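Local coordinates for protein HigA antitoxin (Streptococcus pneumoniae TIGR4, PDB 6AF4) that acts as the antitoxin of a toxin-antitoxin pair and probably binds DNA through its helix-turn-helix domain, at residues Ile45-Leu50 and Val56-Ile61; Ala62-Gly67 and Asp74-Val79; Glu52-Ser57 and Leu80-Lys85; Asp12-Leu17 and Glu21-Ser26. All coordinates share one frame; numbering follows the deposited sequence.

Contact 4 comes first along the chain and stands apart: it joins helix 10-17 to the start of helix 20-40, with its centre 22 to 30 Å from the other three centres and on the other side of the chain's centre. Contacts 1, 2 and 3 have centres 8 to 9 Å apart and all lie in the helix-turn-helix region. Contact 1 pairs helix 47-54 with helix 58-65, contact 2 pairs helix 58-65 with helix 73-82, and contact 3 pairs helix 47-54 with helix 73-82, so each helix meets both others. Helix 20-40 links the two ends: it begins in contact 4, and its Leu36 packs against contacts 1 and 2. Another protein reaches contacts 2 and 4.

Contact 1: Ile45-Leu50 and Val56-Ile61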
loop_
_atom_site.group_PDB
_atom_site.type_symbol
_atom_site.label_atom_id
_atom_site.label_comp_id
_atom_site.label_asym_id
_atom_site.label_seq_id
_atom_site.Cartn_x
_atom_site.Cartn_y
_atom_site.Cartn_z
ATOM N N ILE H 45 13.554 -5.524 18.093
ATOM C CA ILE H 45 12.620 -4.406 18.108
ATOM C C ILE H 45 11.226 -4.901 18.445
ATOM O O ILE H 45 10.584 -5.580 17.643
ATOM C CB ILE H 45 12.571 -3.671 16.753
ATOM C CG1 ILE H 45 13.969 -3.216 16.333
ATOM C CG2 ILE H 45 11.619 -2.483 16.828
ATOM C CD1 ILE H 45 13.978 -2.378 15.075
ATOM N N SER H 46 10.757 -4.544 19.633
ATOM C CA SER H 46 9.425 -4.924 20.074
ATOM C C SER H 46 8.361 -4.043 19.431
ATOM O O SER H 46 8.678 -3.121 18.678
ATOM C CB SER H 46 9.342 -4.858 21.603
ATOM O OG SER H 46 9.804 -3.606 22.090
ATOM N N GLN H 47 7.099 -4.334 19.727
ATOM C CA GLN H 47 6.004 -3.549 19.184
ATOM C C GLN H 47 5.917 -2.227 19.948
ATOM O O GLN H 47 5.575 -1.192 19.370
ATOM C CB GLN H 47 4.687 -4.319 19.266
ATOM C CG GLN H 47 3.719 -4.045 18.116
ATOM C CD GLN H 47 2.424 -4.825 18.244
ATOM O OE1 GLN H 47 1.680 -4.652 19.208
ATOM N NE2 GLN H 47 2.154 -5.695 17.275
ATOM N N LYS H 48 6.238 -2.253 21.241
ATOM C CA LYS H 48 6.361 -1.012 22.009
ATOM C C LYS H 48 7.408 -0.089 21.387
ATOM O O LYS H 48 7.214 1.123 21.312
ATOM C CB LYS H 48 6.701 -1.307 23.485
ATOM C CG LYS H 48 8.199 -1.535 23.749
ATOM C CD LYS H 48 8.760 -0.705 24.892
ATOM C CE LYS H 48 10.263 -0.471 24.655
ATOM N NZ LYS H 48 10.967 0.294 25.726
ATOM N N LYS H 49 8.483 -0.693 20.894
ATOM C CA LYS H 49 9.655 0.025 20.427
ATOM C C LYS H 49 9.427 0.611 19.044
ATOM O O LYS H 49 9.854 1.725 18.744
ATOM C CB LYS H 49 10.864 -0.919 20.420
ATOM C CG LYS H 49 12.101 -0.373 19.743
ATOM C CD LYS H 49 12.770 0.684 20.591
ATOM C CE LYS H 49 14.145 1.008 20.035
ATOM N NZ LYS H 49 14.822 2.065 20.830
ATOM N N LEU H 50 8.741 -0.162 18.214
ATOM C CA LEU H 50 8.387 0.255 16.869
ATOM C C LEU H 50 7.338 1.364 16.898
ATOM O O LEU H 50 7.286 2.209 16.001
ATOM C CB LEU H 50 7.876 -0.944 16.069
ATOM C CG LEU H 50 7.455 -0.698 14.623
ATOM C CD1 LEU H 50 8.533 0.089 13.909
ATOM C CD2 LEU H 50 7.209 -2.019 13.936
ATOM N N VAL H 56 3.530 5.538 14.777
ATOM C CA VAL H 56 2.288 4.786 14.631
ATOM C C VAL H 56 1.985 4.043 15.929
ATOM O O VAL H 56 2.889 3.479 16.545
ATOM C CB VAL H 56 2.373 3.787 13.455
ATOM C CG1 VAL H 56 1.118 2.930 13.375
ATOM C CG2 VAL H 56 2.605 4.526 12.147
ATOM N N SER H 57 0.722 4.037 16.349
ATOM C CA SER H 57 0.382 3.472 17.649
ATOM C C SER H 57 0.415 1.946 17.647
ATOM O O SER H 57 0.564 1.317 16.601
ATOM C CB SER H 57 -1.001 3.955 18.089
ATOM O OG SER H 57 -1.998 3.547 17.171
ATOM N N GLN H 58 0.261 1.363 18.833
ATOM C CA GLN H 58 0.317 -0.088 19.001
ATOM C C GLN H 58 -0.902 -0.855 18.459
ATOM O O GLN H 58 -0.736 -1.906 17.844
ATOM C CB GLN H 58 0.549 -0.441 20.473
ATOM C CG GLN H 58 1.117 -1.837 20.667
ATOM C CD GLN H 58 2.007 -1.947 21.887
ATOM O OE1 GLN H 58 2.889 -1.114 22.103
ATOM N NE2 GLN H 58 1.787 -2.983 22.690
ATOM N N PRO H 59 -2.132 -0.368 18.714
ATOM C CA PRO H 59 -3.248 -1.117 18.119
ATOM C C PRO H 59 -3.230 -1.099 16.592
ATOM O O PRO H 59 -3.635 -2.077 15.965
ATOM C CB PRO H 59 -4.485 -0.388 18.654
ATOM C CG PRO H 59 -4.028 0.238 19.923
ATOM C CD PRO H 59 -2.611 0.655 19.662
ATOM N N VAL H 60 -2.758 -0.001 16.008
ATOM C CA VAL H 60 -2.719 0.142 14.558
ATOM C C VAL H 60 -1.683 -0.796 13.932
ATOM O O VAL H 60 -1.944 -1.419 12.901
ATOM C CB VAL H 60 -2.424 1.603 14.146
ATOM C CG1 VAL H 60 -2.208 1.714 12.644
ATOM C CG2 VAL H 60 -3.560 2.516 14.588
ATOM N N ILE H 61 -0.513 -0.908 14.557
ATOM C CA ILE H 61 0.517 -1.812 14.052
ATOM C C ILE H 61 0.102 -3.269 14.285
ATOM O O ILE H 61 0.428 -4.152 13.486
ATOM C CB ILE H 61 1.902 -1.530 14.700
ATOM C CG1 ILE H 61 2.957 -2.513 14.194
ATOM C CG2 ILE H 61 1.835 -1.614 16.198
ATOM C CD1 ILE H 61 3.250 -2.380 12.725
#
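Leu50, which packs on Ile61 across this contact, sends its backbone N to Ser46 O at 3.0 Å, and Lys49 N adds a weak bond to the same carbonyl. These bonds close the first turn of helix 47-54, the first helix of the helix-turn-helix motif. Ser46 is its N-cap, and Ser46 OG accepts a weak capping bond from Lys49 N at 3.4 Å. The partner, helix 58-65, is the second helix of the motif, the position of the recognition helix in this family, so it is probably the one offered to DNA. Between the two helices the touch is mostly van der Waals. Gln47 runs extended beyond CG and slides past Ile61 in the opposite direction, its CG 3.6 Å from Ile61 CG2. The Gln47 amide then passes Gln58 at a slant, with OE1 lying 3.2 Å from Gln58 CG and the two amide planes turned 64° apart. The chain of Gln58 bends at CG (chi2 149°) and so carries its own OE1 over the backbone of Lys48, 3.5 Å from Lys48 CA. Deeper in, the side chains of Leu50 and Ile61 cross at about a right angle. Both also rest on Leu36 of helix 20-40 and on Val79 of helix 73-82, which makes this end of the contact part of the domain core, whereas the glutamines lie nearer its surface. The two methyls that meet there, Leu50 CD2 and Ile61 CD1, are 4.2 Å apart.

Contact 2: Ala62-Gly67 and Asp74-Val79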
loop_
_atom_site.group_PDB
_atom_site.type_symbol
_atom_site.label_atom_id
_atom_site.label_comp_id
_atom_site.label_asym_id
_atom_site.label_seq_id
_atom_site.Cartn_x
_atom_site.Cartn_y
_atom_site.Cartn_z
ATOM N N ALA H 62 -0.641 -3.513 15.361
ATOM C CA ALA H 62 -1.137 -4.853 15.667
ATOM C C ALA H 62 -2.056 -5.365 14.560
ATOM O O ALA H 62 -1.881 -6.480 14.065
ATOM C CB ALA H 62 -1.863 -4.861 17.002
ATOM N N ARG H 63 -3.032 -4.547 14.179
ATOM C CA ARG H 63 -3.958 -4.902 13.109
ATOM C C ARG H 63 -3.267 -4.934 11.755
ATOM O O ARG H 63 -3.725 -5.595 10.831
ATOM C CB ARG H 63 -5.130 -3.923 13.053
ATOM C CG ARG H 63 -6.012 -3.924 14.281
ATOM C CD ARG H 63 -7.064 -2.839 14.163
ATOM N NE ARG H 63 -6.737 -1.895 13.098
ATOM C CZ ARG H 63 -6.681 -0.577 13.259
ATOM N NH1 ARG H 63 -6.927 -0.042 14.447
ATOM N NH2 ARG H 63 -6.372 0.205 12.233
ATOM N N MET H 64 -2.171 -4.199 11.631
ATOM C CA MET H 64 -1.410 -4.205 10.392
ATOM C C MET H 64 -0.742 -5.563 10.201
ATOM O O MET H 64 -0.526 -6.012 9.076
ATOM C CB MET H 64 -0.371 -3.090 10.398
ATOM C CG MET H 64 0.504 -3.053 9.168
ATOM S SD MET H 64 1.794 -1.815 9.325
ATOM C CE MET H 64 2.781 -2.170 7.875
ATOM N N GLU H 65 -0.415 -6.211 11.312
ATOM C CA GLU H 65 0.173 -7.542 11.270
ATOM C C GLU H 65 -0.891 -8.608 11.018
ATOM O O GLU H 65 -0.697 -9.507 10.203
ATOM C CB GLU H 65 0.921 -7.841 12.568
ATOM C CG GLU H 65 1.797 -9.074 12.485
ATOM C CD GLU H 65 2.527 -9.355 13.775
ATOM O OE1 GLU H 65 2.602 -8.447 14.629
ATOM O OE2 GLU H 65 3.023 -10.487 13.940
ATOM N N THR H 66 -2.016 -8.507 11.717
ATOM C CA THR H 66 -3.104 -9.451 11.509
ATOM C C THR H 66 -4.042 -8.870 10.462
ATOM O O THR H 66 -4.801 -7.944 10.737
ATOM C CB THR H 66 -3.867 -9.741 12.816
ATOM O OG1 THR H 66 -4.695 -8.621 13.153
ATOM C CG2 THR H 66 -2.888 -10.014 13.954
ATOM N N GLY H 67 -4.039 -9.479 9.283
ATOM C CA GLY H 67 -4.470 -8.812 8.066
ATOM C C GLY H 67 -5.960 -8.621 7.870
ATOM O O GLY H 67 -6.406 -8.345 6.755
ATOM N N ASP H 74 -0.147 5.061 4.175
ATOM C CA ASP H 74 0.708 5.971 4.883
ATOM C C ASP H 74 1.312 5.330 6.102
ATOM O O ASP H 74 2.459 5.531 6.401
ATOM C CB ASP H 74 -0.042 7.249 5.202
ATOM C CG ASP H 74 -0.190 8.136 4.000
ATOM O OD1 ASP H 74 0.600 8.000 3.057
ATOM O OD2 ASP H 74 -1.102 8.964 3.993
ATOM N N THR H 75 0.511 4.547 6.794
ATOM C CA THR H 75 0.955 3.833 7.980
ATOM C C THR H 75 1.961 2.744 7.618
ATOM O O THR H 75 2.956 2.555 8.318
ATOM C CB THR H 75 -0.235 3.202 8.721
ATOM O OG1 THR H 75 -0.830 2.191 7.896
ATOM C CG2 THR H 75 -1.279 4.258 9.042
ATOM N N VAL H 76 1.697 2.032 6.525
ATOM C CA VAL H 76 2.591 0.980 6.051
ATOM C C VAL H 76 3.968 1.544 5.727
ATOM O O VAL H 76 4.987 0.987 6.134
ATOM C CB VAL H 76 2.032 0.271 4.794
ATOM C CG1 VAL H 76 3.031 -0.748 4.260
ATOM C CG2 VAL H 76 0.712 -0.398 5.106
ATOM N N LEU H 77 3.987 2.655 4.995
ATOM C CA LEU H 77 5.233 3.317 4.624
ATOM C C LEU H 77 5.997 3.813 5.850
ATOM O O LEU H 77 7.227 3.798 5.866
ATOM C CB LEU H 77 4.955 4.482 3.671
ATOM C CG LEU H 77 4.495 4.122 2.256
ATOM C CD1 LEU H 77 3.930 5.345 1.542
ATOM C CD2 LEU H 77 5.637 3.514 1.458
ATOM N N LYS H 78 5.263 4.250 6.872
ATOM C CA LYS H 78 5.869 4.702 8.121
ATOM C C LYS H 78 6.536 3.553 8.868
ATOM O O LYS H 78 7.698 3.649 9.272
ATOM C CB LYS H 78 4.825 5.359 9.027
ATOM C CG LYS H 78 4.439 6.778 8.638
ATOM C CD LYS H 78 3.586 7.419 9.724
ATOM C CE LYS H 78 2.954 8.716 9.250
ATOM N NZ LYS H 78 2.113 9.333 10.314
ATOM N N VAL H 79 5.791 2.469 9.057
ATOM C CA VAL H 79 6.298 1.303 9.769
ATOM C C VAL H 79 7.497 0.694 9.046
ATOM O O VAL H 79 8.499 0.346 9.674
ATOM C CB VAL H 79 5.203 0.235 9.945
ATOM C CG1 VAL H 79 5.789 -1.041 10.527
ATOM C CG2 VAL H 79 4.083 0.768 10.828
#
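In the helix-turn-helix domain, helix 58-65, the probable recognition helix, meets helix 73-82 here through the long side chain of Met64, which packs on Val76 and Val79. All three residues are buried. Met64 has CG trans to its backbone N (chi1 178°), and its remaining torsions are also near 180°, so the chain stands out straight from its helix and spans the gap between the two backbones, whose nearest CA atoms, those of Met64 and Val76, are 7.9 Å apart. The side chains of Met64 and Val79 reach toward each other tip to tip, with Met64 SD 3.8 Å from Val79 CG2. The Met64 chain crosses the Val76 side chain at about a right angle, and its methyl reaches the helix backbone itself, Met64 CE lying 3.6 Å from Val76 CA. Around this apolar centre, Ile32 of helix 20-40 touches Met64, and Leu36 touches Val79. Val76 also touches Leu87 of strand 85-91 and Leu73 of the second subunit, which brings the packing close to the dimer interface. The methionine methyl sits against both branches of one valine, with Met64 CE 3.9 Å from Val76 CG1 and likewise from Val76 CG2.

Contact 3: Glu52-Ser57 and Leu80-Lys85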
loop_
_atom_site.group_PDB
_atom_site.type_symbol
_atom_site.label_atom_id
_atom_site.label_comp_id
_atom_site.label_asym_id
_atom_site.label_seq_id
_atom_site.Cartn_x
_atom_site.Cartn_y
_atom_site.Cartn_z
ATOM N N GLU H 52 7.071 3.979 18.973
ATOM C CA GLU H 52 7.668 5.300 19.128
ATOM C C GLU H 52 8.683 5.619 18.031
ATOM O O GLU H 52 8.980 6.788 17.780
ATOM C CB GLU H 52 8.323 5.432 20.506
ATOM C CG GLU H 52 9.639 4.692 20.670
ATOM C CD GLU H 52 9.903 4.305 22.114
ATOM O OE1 GLU H 52 9.242 4.876 23.006
ATOM O OE2 GLU H 52 10.772 3.441 22.357
ATOM N N MET H 53 9.212 4.590 17.376
ATOM C CA MET H 53 10.101 4.808 16.239
ATOM C C MET H 53 9.320 5.368 15.053
ATOM O O MET H 53 9.756 6.319 14.404
ATOM C CB MET H 53 10.811 3.512 15.827
ATOM C CG MET H 53 11.925 3.058 16.760
ATOM S SD MET H 53 12.702 1.519 16.211
ATOM C CE MET H 53 13.679 2.096 14.825
ATOM N N SER H 54 8.168 4.765 14.776
ATOM C CA SER H 54 7.373 5.113 13.601
ATOM C C SER H 54 6.298 6.172 13.846
ATOM O O SER H 54 5.717 6.702 12.898
ATOM C CB SER H 54 6.709 3.854 13.047
ATOM O OG SER H 54 5.824 3.295 14.005
ATOM N N GLY H 55 6.029 6.481 15.111
ATOM C CA GLY H 55 4.947 7.388 15.448
ATOM C C GLY H 55 3.569 6.760 15.299
ATOM O O GLY H 55 2.558 7.373 15.644
ATOM N N VAL H 56 3.530 5.538 14.777
ATOM C CA VAL H 56 2.288 4.786 14.631
ATOM C C VAL H 56 1.985 4.043 15.929
ATOM O O VAL H 56 2.889 3.479 16.545
ATOM C CB VAL H 56 2.373 3.787 13.455
ATOM C CG1 VAL H 56 1.118 2.930 13.375
ATOM C CG2 VAL H 56 2.605 4.526 12.147
ATOM N N SER H 57 0.722 4.037 16.349
ATOM C CA SER H 57 0.382 3.472 17.649
ATOM C C SER H 57 0.415 1.946 17.647
ATOM O O SER H 57 0.564 1.317 16.601
ATOM C CB SER H 57 -1.001 3.955 18.089
ATOM O OG SER H 57 -1.998 3.547 17.171
ATOM N N LEU H 80 7.400 0.585 7.725
ATOM C CA LEU H 80 8.488 0.030 6.922
ATOM C C LEU H 80 9.747 0.894 6.985
ATOM O O LEU H 80 10.863 0.374 7.008
ATOM C CB LEU H 80 8.046 -0.139 5.465
ATOM C CG LEU H 80 7.066 -1.275 5.164
ATOM C CD1 LEU H 80 6.693 -1.283 3.689
ATOM C CD2 LEU H 80 7.645 -2.618 5.580
ATOM N N ALA H 81 9.562 2.212 7.012
ATOM C CA ALA H 81 10.681 3.151 7.028
ATOM C C ALA H 81 11.553 2.965 8.265
ATOM O O ALA H 81 12.778 3.057 8.191
ATOM C CB ALA H 81 10.175 4.578 6.953
ATOM N N SER H 82 10.911 2.701 9.398
ATOM C CA SER H 82 11.621 2.440 10.645
ATOM C C SER H 82 12.467 1.176 10.536
ATOM O O SER H 82 13.497 1.044 11.200
ATOM C CB SER H 82 10.633 2.307 11.806
ATOM O OG SER H 82 9.720 3.389 11.831
ATOM N N LEU H 83 12.022 0.252 9.691
ATOM C CA LEU H 83 12.672 -1.047 9.542
ATOM C C LEU H 83 13.658 -1.067 8.377
ATOM O O LEU H 83 14.305 -2.082 8.120
ATOM C CB LEU H 83 11.625 -2.150 9.358
ATOM C CG LEU H 83 10.977 -2.762 10.605
ATOM C CD1 LEU H 83 10.350 -1.709 11.490
ATOM C CD2 LEU H 83 9.939 -3.794 10.208
ATOM N N GLY H 84 13.759 0.053 7.668
ATOM C CA GLY H 84 14.708 0.169 6.578
ATOM C C GLY H 84 14.166 -0.254 5.229
ATOM O O GLY H 84 14.925 -0.399 4.272
ATOM N N LYS H 85 12.854 -0.460 5.144
ATOM C CA LYS H 85 12.227 -0.782 3.865
ATOM C C LYS H 85 11.160 0.241 3.487
ATOM O O LYS H 85 10.860 1.151 4.263
ATOM C CB LYS H 85 11.606 -2.181 3.904
ATOM C CG LYS H 85 12.584 -3.317 3.650
ATOM C CD LYS H 85 13.252 -3.784 4.928
ATOM C CE LYS H 85 14.125 -4.999 4.666
ATOM N NZ LYS H 85 14.593 -5.632 5.930
#
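Ser82 points toward the end of helix 47-54, its hydroxyl set against the carbon side of Ser54 rather than against that residue's oxygen. Ser82 OG lies 3.3 Å from Ser54 CB and 3.4 Å from Ser54 CA. Each hydroxyl bonds back into its own helix instead, Ser82 OG with Lys78 O and Ser54 OG with Leu50 O. With chi1 at 62°, Ser54 OG can also accept from Val56 N, 3.3 Å away, in an ST turn that closes the helix where Gly55 takes a positive phi. This bend is the turn of the helix-turn-helix motif, and helix 73-82 packs beside it with its C-terminal end. The exposed Met53 flanks Ser82. Its CB faces the hydroxyl, while its chain bends at the sulfur (chi3 74°) and brings CE 3.8 Å from Ser82 O. Next to this contact the last turn of helix 73-82 ends in a Schellman motif at Gly84, whose phi is positive. Lys85 N bonds to Leu80 O at 2.9 Å and Gly84 N more weakly to Ala81 O, and Lys85 then joins an antiparallel ladder with a strand of the second subunit.

Contact 4: Asp12-Leu17 and Glu21-Ser26; sequences DVRAEL and EEILES
Glu22 is the first residue of helix 20-40 to approach helix 10-17, in a corner of two consecutive helices joined by a short turn, whose segments run at 123° and whose axes come within 10.1 Å at their closest. Its touch is slight, OE1 standing 4.4 Å from Leu17 O; the carboxylate is engaged mainly by Ser19 N and by a basic side chain in the chain of another protein. One residue on, Ile23 is the main apolar wedge. Its CD1 reaches the backbone of the shorter helix, 3.8 Å from Arg14 O, and its CG2 lies over one face of the Arg14 guanidinium, offset toward the rim, 3.7 Å from NH1. Arg14 gets there with an extended chain, CG opposite its backbone N (chi1 -173°). Ser26, a turn further along, lies at the edge of the same guanidinium, in its plane. Asp27 forms a salt bridge with Arg14 NH2, while the other protein supplies a polar side chain to Arg14 NE and an acidic one to Ser26 OG, so this buried corner belongs to the interface of the complex. Across the two segments themselves, the bond from Arg14 NH2 to Ser26 OG measures 3.0 Å but is bent to 137° at the hydrogen, and therefore weak.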
loop_
_atom_site.group_PDB
_atom_site.type_symbol
_atom_site.label_atom_id
_atom_site.label_comp_id
_atom_site.label_asym_id
_atom_site.label_seq_id
_atom_site.Cartn_x
_atom_site.Cartn_y
_atom_site.Cartn_z
ATOM N N ASP H 12 2.084 -25.628 -6.189
ATOM C CA ASP H 12 1.068 -26.075 -7.138
ATOM C C ASP H 12 -0.331 -25.939 -6.552
ATOM O O ASP H 12 -1.235 -25.408 -7.199
ATOM C CB ASP H 12 1.317 -27.525 -7.551
ATOM C CG ASP H 12 2.670 -27.721 -8.202
ATOM O OD1 ASP H 12 3.176 -26.768 -8.834
ATOM O OD2 ASP H 12 3.229 -28.831 -8.078
ATOM N N VAL H 13 -0.503 -26.425 -5.327
ATOM C CA VAL H 13 -1.785 -26.337 -4.636
ATOM C C VAL H 13 -2.264 -24.888 -4.533
ATOM O O VAL H 13 -3.434 -24.593 -4.783
ATOM C CB VAL H 13 -1.693 -26.958 -3.229
ATOM C CG1 VAL H 13 -2.948 -26.656 -2.417
ATOM C CG2 VAL H 13 -1.454 -28.458 -3.334
ATOM N N ARG H 14 -1.347 -23.989 -4.187
ATOM C CA ARG H 14 -1.656 -22.568 -4.049
ATOM C C ARG H 14 -2.119 -21.951 -5.370
ATOM O O ARG H 14 -3.075 -21.173 -5.407
ATOM C CB ARG H 14 -0.433 -21.810 -3.525
ATOM C CG ARG H 14 -0.696 -20.358 -3.184
ATOM C CD ARG H 14 0.578 -19.651 -2.745
ATOM N NE ARG H 14 0.280 -18.444 -1.981
ATOM C CZ ARG H 14 1.040 -17.355 -1.973
ATOM N NH1 ARG H 14 2.149 -17.310 -2.698
ATOM N NH2 ARG H 14 0.685 -16.305 -1.243
ATOM N N ALA H 15 -1.432 -22.304 -6.450
ATOM C CA ALA H 15 -1.747 -21.773 -7.770
ATOM C C ALA H 15 -3.127 -22.224 -8.243
ATOM O O ALA H 15 -3.804 -21.501 -8.972
ATOM C CB ALA H 15 -0.678 -22.188 -8.773
ATOM N N GLU H 16 -3.540 -23.418 -7.827
ATOM C CA GLU H 16 -4.819 -23.979 -8.259
ATOM C C GLU H 16 -6.016 -23.423 -7.488
ATOM O O GLU H 16 -7.078 -23.193 -8.065
ATOM C CB GLU H 16 -4.799 -25.505 -8.141
ATOM C CG GLU H 16 -3.841 -26.189 -9.107
ATOM C CD GLU H 16 -4.009 -27.700 -9.131
ATOM O OE1 GLU H 16 -4.769 -28.230 -8.292
ATOM O OE2 GLU H 16 -3.380 -28.357 -9.990
ATOM N N LEU H 17 -5.847 -23.218 -6.185
ATOM C CA LEU H 17 -6.956 -22.815 -5.324
ATOM C C LEU H 17 -7.172 -21.302 -5.237
ATOM O O LEU H 17 -8.210 -20.847 -4.754
ATOM C CB LEU H 17 -6.742 -23.375 -3.917
ATOM C CG LEU H 17 -6.632 -24.895 -3.805
ATOM C CD1 LEU H 17 -6.472 -25.309 -2.354
ATOM C CD2 LEU H 17 -7.851 -25.558 -4.422
ATOM N N GLU H 21 -4.806 -12.601 -8.352
ATOM C CA GLU H 21 -5.098 -11.475 -7.472
ATOM C C GLU H 21 -4.960 -11.817 -5.991
ATOM O O GLU H 21 -4.345 -11.079 -5.227
ATOM C CB GLU H 21 -6.514 -10.973 -7.756
ATOM C CG GLU H 21 -7.129 -10.129 -6.652
ATOM C CD GLU H 21 -8.644 -10.159 -6.708
ATOM O OE1 GLU H 21 -9.190 -10.987 -7.471
ATOM O OE2 GLU H 21 -9.287 -9.368 -5.988
ATOM N N GLU H 22 -5.549 -12.939 -5.595
ATOM C CA GLU H 22 -5.544 -13.361 -4.199
ATOM C C GLU H 22 -4.139 -13.681 -3.723
ATOM O O GLU H 22 -3.793 -13.437 -2.569
ATOM C CB GLU H 22 -6.444 -14.581 -4.007
ATOM C CG GLU H 22 -7.920 -14.257 -4.031
ATOM C CD GLU H 22 -8.784 -15.495 -4.134
ATOM O OE1 GLU H 22 -8.372 -16.459 -4.819
ATOM O OE2 GLU H 22 -9.875 -15.506 -3.527
ATOM N N ILE H 23 -3.332 -14.224 -4.628
ATOM C CA ILE H 23 -1.963 -14.601 -4.310
ATOM C C ILE H 23 -1.087 -13.369 -4.101
ATOM O O ILE H 23 -0.302 -13.316 -3.155
ATOM C CB ILE H 23 -1.365 -15.496 -5.416
ATOM C CG1 ILE H 23 -1.999 -16.886 -5.359
ATOM C CG2 ILE H 23 0.148 -15.606 -5.275
ATOM C CD1 ILE H 23 -1.551 -17.810 -6.470
ATOM N N LEU H 24 -1.236 -12.373 -4.967
ATOM C CA LEU H 24 -0.440 -11.156 -4.857
ATOM C C LEU H 24 -0.747 -10.432 -3.542
ATOM O O LEU H 24 0.166 -9.992 -2.838
ATOM C CB LEU H 24 -0.702 -10.239 -6.052
ATOM C CG LEU H 24 0.427 -9.339 -6.571
ATOM C CD1 LEU H 24 -0.105 -8.512 -7.725
ATOM C CD2 LEU H 24 1.040 -8.439 -5.494
ATOM N N GLU H 25 -2.027 -10.319 -3.206
ATOM C CA GLU H 25 -2.415 -9.672 -1.957
ATOM C C GLU H 25 -1.979 -10.496 -0.753
ATOM O O GLU H 25 -1.676 -9.950 0.307
ATOM C CB GLU H 25 -3.919 -9.435 -1.913
ATOM C CG GLU H 25 -4.384 -8.383 -2.888
ATOM C CD GLU H 25 -5.850 -8.076 -2.740
ATOM O OE1 GLU H 25 -6.403 -8.323 -1.647
ATOM O OE2 GLU H 25 -6.449 -7.589 -3.718
ATOM N N SER H 26 -1.948 -11.813 -0.921
ATOM C CA SER H 26 -1.453 -12.695 0.125
ATOM C C SER H 26 0.046 -12.497 0.307
ATOM O O SER H 26 0.540 -12.464 1.434
ATOM C CB SER H 26 -1.759 -14.155 -0.204
ATOM O OG SER H 26 -1.205 -15.021 0.771
#